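Local coordinates for putative nucleoprotein (Infectious salmon anemia virus, PDB 4EWC) that encapsidates the negative-strand viral RNA, shielding it from nucleases and forming the ribonucleoprotein that serves as template for transcription and replication, at residues 172-177 / 477-482; 316-321 / 373-378. All blocks are in the same frame, centred on the assembly; numbering follows the deposited sequence.

Contact 1. Residues 172-177 / 477-482; sequences SIWQNG and NTTKPK
W174 and T479 make the apolar half of this contact. The six-membered end of the indole points its edge at the threonine, and the methyl CG2 of T479 lies near the ring plane, 3.9 Å from W174 CH2. The indole gets there because W174 CG is swung anti to the backbone N (chi1 -179°), carrying the long ring system across to the 477-482 loop. C444 of helix 438-449 touches both side chains, so the pair belongs to a larger buried cluster.

Q175 adds a second apolar patch with its aliphatic part. Its CG packs 4.0 Å from P481 CG, at the tip of the pyrrolidine ring, and is equally near the loop backbone, 4.0 Å from T479 O. The glutamine chain bends at chi2 (85°), which leaves its amide carbon close to the plane of the W174 ring, at that ring's edge. Y487 touches both Q175 and P481.

No hydrogen bond joins the two segments; the Q175 amide and T479 OG1 find their partners elsewhere in the chain. Q175 NE2 donates to G431 O in strand 429-432, which fixes the far end of the chain while its CG packs against the loop. T479 OG1 has a weak bond to D272. Within the loop, K480 N donates almost straight (173°) to T478 OG1 at 3.2 Å. At the start of the helix, N176 N bonds to I173 O at 2.7 Å, with I173 as N-cap residue.

The arrangement is the first turn of helix 174-188 packed against an irregular loop. That loop folds through an ST turn at T478 and carries what is probably a nuclear localization signal, K480-P481-K482-K483, with the K480 side chain exposed and P481 turned in toward the helix.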
# COMPACT_ATOMS: atom_id res chain seq x y z
N SER A 172 -30.50 -11.71 -7.78
CA SER A 172 -29.59 -11.45 -6.65
C SER A 172 -28.12 -11.69 -7.05
O SER A 172 -27.20 -11.45 -6.26
CB SER A 172 -29.99 -12.28 -5.41
OG SER A 172 -29.84 -13.66 -5.64
N ILE A 173 -27.92 -12.17 -8.27
CA ILE A 173 -26.58 -12.41 -8.76
C ILE A 173 -25.98 -11.17 -9.40
O ILE A 173 -26.55 -10.58 -10.33
CB ILE A 173 -26.55 -13.57 -9.76
CG1 ILE A 173 -27.00 -14.85 -9.05
CG2 ILE A 173 -25.15 -13.75 -10.34
CD1 ILE A 173 -27.38 -15.99 -10.00
N TRP A 174 -24.82 -10.78 -8.88
CA TRP A 174 -24.11 -9.57 -9.28
C TRP A 174 -24.08 -9.31 -10.78
O TRP A 174 -24.53 -8.26 -11.24
CB TRP A 174 -22.68 -9.60 -8.73
CG TRP A 174 -21.96 -8.40 -9.08
CD1 TRP A 174 -22.08 -7.19 -8.50
CD2 TRP A 174 -21.01 -8.26 -10.14
NE1 TRP A 174 -21.25 -6.28 -9.12
CE2 TRP A 174 -20.58 -6.92 -10.14
CE3 TRP A 174 -20.47 -9.14 -11.09
CZ2 TRP A 174 -19.63 -6.43 -11.04
CZ3 TRP A 174 -19.54 -8.65 -11.98
CH2 TRP A 174 -19.13 -7.31 -11.94
N GLN A 175 -23.56 -10.28 -11.53
CA GLN A 175 -23.49 -10.19 -12.99
C GLN A 175 -24.81 -9.75 -13.59
O GLN A 175 -24.83 -9.06 -14.60
CB GLN A 175 -23.09 -11.53 -13.62
CG GLN A 175 -21.63 -11.89 -13.55
CD GLN A 175 -21.28 -12.56 -12.24
OE1 GLN A 175 -22.07 -12.55 -11.29
NE2 GLN A 175 -20.09 -13.16 -12.18
N ASN A 176 -25.92 -10.18 -12.97
CA ASN A 176 -27.23 -9.92 -13.54
C ASN A 176 -27.72 -8.46 -13.36
O ASN A 176 -28.32 -7.87 -14.28
CB ASN A 176 -28.24 -10.96 -13.06
CG ASN A 176 -27.91 -12.39 -13.54
OD1 ASN A 176 -27.46 -12.60 -14.66
ND2 ASN A 176 -28.15 -13.37 -12.68
N GLY A 177 -27.47 -7.88 -12.19
CA GLY A 177 -27.68 -6.45 -12.02
C GLY A 177 -26.96 -5.61 -13.08
O GLY A 177 -27.55 -4.73 -13.69
N ASN A 477 -10.55 -11.60 -18.14
CA ASN A 477 -10.43 -10.51 -19.10
C ASN A 477 -11.67 -9.63 -19.24
O ASN A 477 -11.72 -8.74 -20.08
CB ASN A 477 -10.05 -11.08 -20.45
CG ASN A 477 -8.66 -11.65 -20.45
OD1 ASN A 477 -7.80 -11.16 -19.71
ND2 ASN A 477 -8.44 -12.70 -21.24
N THR A 478 -12.67 -9.90 -18.42
CA THR A 478 -13.95 -9.22 -18.54
C THR A 478 -14.90 -9.62 -17.43
O THR A 478 -14.76 -10.70 -16.83
CB THR A 478 -14.63 -9.50 -19.90
OG1 THR A 478 -15.83 -8.74 -20.00
CG2 THR A 478 -14.92 -10.97 -20.05
N THR A 479 -15.85 -8.74 -17.16
CA THR A 479 -16.87 -8.95 -16.15
C THR A 479 -18.04 -9.75 -16.72
O THR A 479 -18.83 -10.32 -15.98
CB THR A 479 -17.40 -7.59 -15.60
OG1 THR A 479 -17.65 -6.70 -16.69
CG2 THR A 479 -16.36 -6.94 -14.72
N LYS A 480 -18.12 -9.79 -18.05
CA LYS A 480 -19.27 -10.36 -18.73
C LYS A 480 -19.20 -11.87 -19.02
O LYS A 480 -18.24 -12.35 -19.63
CB LYS A 480 -19.50 -9.59 -20.03
CG LYS A 480 -19.66 -8.13 -19.77
CD LYS A 480 -19.69 -7.36 -21.07
CE LYS A 480 -19.41 -5.90 -20.84
NZ LYS A 480 -19.46 -5.19 -22.13
N PRO A 481 -20.23 -12.62 -18.60
CA PRO A 481 -20.27 -14.08 -18.84
C PRO A 481 -20.30 -14.37 -20.33
O PRO A 481 -20.99 -13.69 -21.07
CB PRO A 481 -21.60 -14.51 -18.20
CG PRO A 481 -21.97 -13.40 -17.27
CD PRO A 481 -21.40 -12.14 -17.86
N LYS A 482 -19.57 -15.38 -20.79
CA LYS A 482 -19.37 -15.52 -22.22
C LYS A 482 -20.27 -16.54 -22.91
O LYS A 482 -20.06 -16.85 -24.07
CB LYS A 482 -17.89 -15.78 -22.55

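Contact 2. Residues 316-321 / 373-378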
# COMPACT_ATOMS: atom_id res chain seq x y z
N LEU A 316 -11.27 13.29 -22.77
CA LEU A 316 -12.22 13.35 -23.88
C LEU A 316 -12.18 14.71 -24.56
O LEU A 316 -12.19 14.79 -25.79
CB LEU A 316 -13.64 13.05 -23.38
CG LEU A 316 -13.90 11.64 -22.85
CD1 LEU A 316 -15.35 11.54 -22.44
CD2 LEU A 316 -13.56 10.57 -23.89
N ASP A 317 -12.14 15.77 -23.75
CA ASP A 317 -12.12 17.14 -24.28
C ASP A 317 -10.79 17.45 -24.94
O ASP A 317 -10.75 18.15 -25.92
CB ASP A 317 -12.34 18.16 -23.17
CG ASP A 317 -13.68 18.04 -22.50
OD1 ASP A 317 -14.68 17.71 -23.18
OD2 ASP A 317 -13.73 18.28 -21.28
N LEU A 318 -9.70 16.94 -24.36
CA LEU A 318 -8.38 17.31 -24.80
C LEU A 318 -8.10 16.67 -26.14
O LEU A 318 -7.49 17.26 -27.02
CB LEU A 318 -7.32 16.89 -23.78
CG LEU A 318 -7.46 17.40 -22.34
CD1 LEU A 318 -6.46 16.73 -21.42
CD2 LEU A 318 -7.31 18.89 -22.29
N MSE A 319 -8.56 15.43 -26.28
CA MSE A 319 -8.35 14.67 -27.50
C MSE A 319 -9.16 15.34 -28.59
O MSE A 319 -8.74 15.41 -29.75
CB MSE A 319 -8.83 13.24 -27.32
CG MSE A 319 -7.91 12.34 -26.55
SE MSE A 319 -8.89 10.68 -26.17
CE MSE A 319 -9.66 10.46 -27.94
N GLY A 320 -10.33 15.82 -28.21
CA GLY A 320 -11.18 16.56 -29.14
C GLY A 320 -10.47 17.81 -29.62
O GLY A 320 -10.56 18.18 -30.80
N MSE A 321 -9.75 18.47 -28.71
CA MSE A 321 -9.02 19.69 -28.99
C MSE A 321 -7.81 19.45 -29.89
O MSE A 321 -7.49 20.28 -30.73
CB MSE A 321 -8.58 20.39 -27.70
CG MSE A 321 -9.64 21.26 -27.07
SE MSE A 321 -9.10 22.06 -25.35
CE MSE A 321 -7.71 23.26 -26.06
N ASP A 373 0.83 18.89 -23.35
CA ASP A 373 1.46 17.93 -22.47
C ASP A 373 1.59 18.44 -21.06
O ASP A 373 1.29 17.70 -20.11
CB ASP A 373 2.86 17.56 -22.99
CG ASP A 373 2.81 16.60 -24.16
OD1 ASP A 373 1.70 16.08 -24.44
OD2 ASP A 373 3.86 16.37 -24.79
N THR A 374 2.05 19.67 -20.92
CA THR A 374 2.14 20.31 -19.62
C THR A 374 0.77 20.26 -18.95
O THR A 374 0.66 19.87 -17.79
CB THR A 374 2.55 21.80 -19.75
OG1 THR A 374 3.69 21.92 -20.60
CG2 THR A 374 2.85 22.39 -18.38
N LEU A 375 -0.28 20.63 -19.69
CA LEU A 375 -1.64 20.63 -19.17
C LEU A 375 -2.09 19.24 -18.70
O LEU A 375 -2.59 19.08 -17.58
CB LEU A 375 -2.62 21.17 -20.21
CG LEU A 375 -4.07 21.14 -19.70
CD1 LEU A 375 -4.25 22.07 -18.51
CD2 LEU A 375 -5.08 21.46 -20.79
N CYS A 376 -1.91 18.25 -19.56
CA CYS A 376 -2.17 16.86 -19.22
C CYS A 376 -1.46 16.45 -17.95
O CYS A 376 -2.09 15.86 -17.05
CB CYS A 376 -1.75 15.95 -20.37
SG CYS A 376 -2.76 16.15 -21.82
N THR A 377 -0.16 16.75 -17.87
CA THR A 377 0.63 16.40 -16.69
C THR A 377 0.07 17.07 -15.44
O THR A 377 -0.00 16.45 -14.38
CB THR A 377 2.10 16.79 -16.84
OG1 THR A 377 2.68 16.06 -17.93
CG2 THR A 377 2.87 16.50 -15.57
N SER A 378 -0.33 18.34 -15.58
CA SER A 378 -0.88 19.07 -14.46
C SER A 378 -2.14 18.39 -13.96
O SER A 378 -2.40 18.34 -12.75
CB SER A 378 -1.17 20.53 -14.85
OG SER A 378 -2.29 20.65 -15.71
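L318 overlaps L375 and C376 together, its forked end dividing the work between two neighbours on the facing helix. One methyl, CD2, meets L375 CD2 at 3.7 Å; the other, CD1, lies 3.8 Å from C376 SG. The L318 side chain leaves its helix toward the partner, both methyls make contact there, and it supplies nearly all that the 316-321 segment contributes.

L375 answers from the other helix. Its CG is anti to the backbone N (chi1 178°), and only the CD2 branch makes the close approach, with the two leucine side chains inclined to each other. C376 starts out along the flank of its helix and brings its sulfur to the second L318 methyl; Y291 also touches this cysteine. All three side chains are buried, and the contact between them is entirely apolar.

This is helix-to-helix packing inside the helical bundle of the nucleoprotein, helix 315-326 set against helix 369-381. The closest CA atoms, those of L318 and C376, are 8.4 Å apart, and the contact runs through side chains alone. Other bundle helices close in nearby: side chains of helix 334-346 touch D317 and M321, a selenomethionine, while T356 of helix 350-358 touches L375.

Each helix keeps its own backbone bonding, for instance M321 N to D317 O at 3.0 Å and T377 N to D373 O at 2.8 Å. T377 OG1 is hydrogen-bonded to Y291 OH. Beyond the leucine-cysteine contact, T374 and T377 pack on L537 of the second subunit, so this helix also takes part in packing between the two copies.

How the contacts relate
The two contacts lie on opposite sides of the chain's centre, 34 Å apart between centres and about 17 Å between nearest atoms, and share no helix or strand. Along the chain, contact 2 is nested inside contact 1: the chain runs from helix 174-188 through helices 315-326 and 369-381 of the helical bundle before coming back to the 477-482 loop. Contact 1 therefore joins an early helix to a loop of the C-terminal family region, whereas contact 2 is internal to the bundle. One brings distant parts of the chain together at a loop that probably holds a nuclear localization signal; the other lies close to the second subunit.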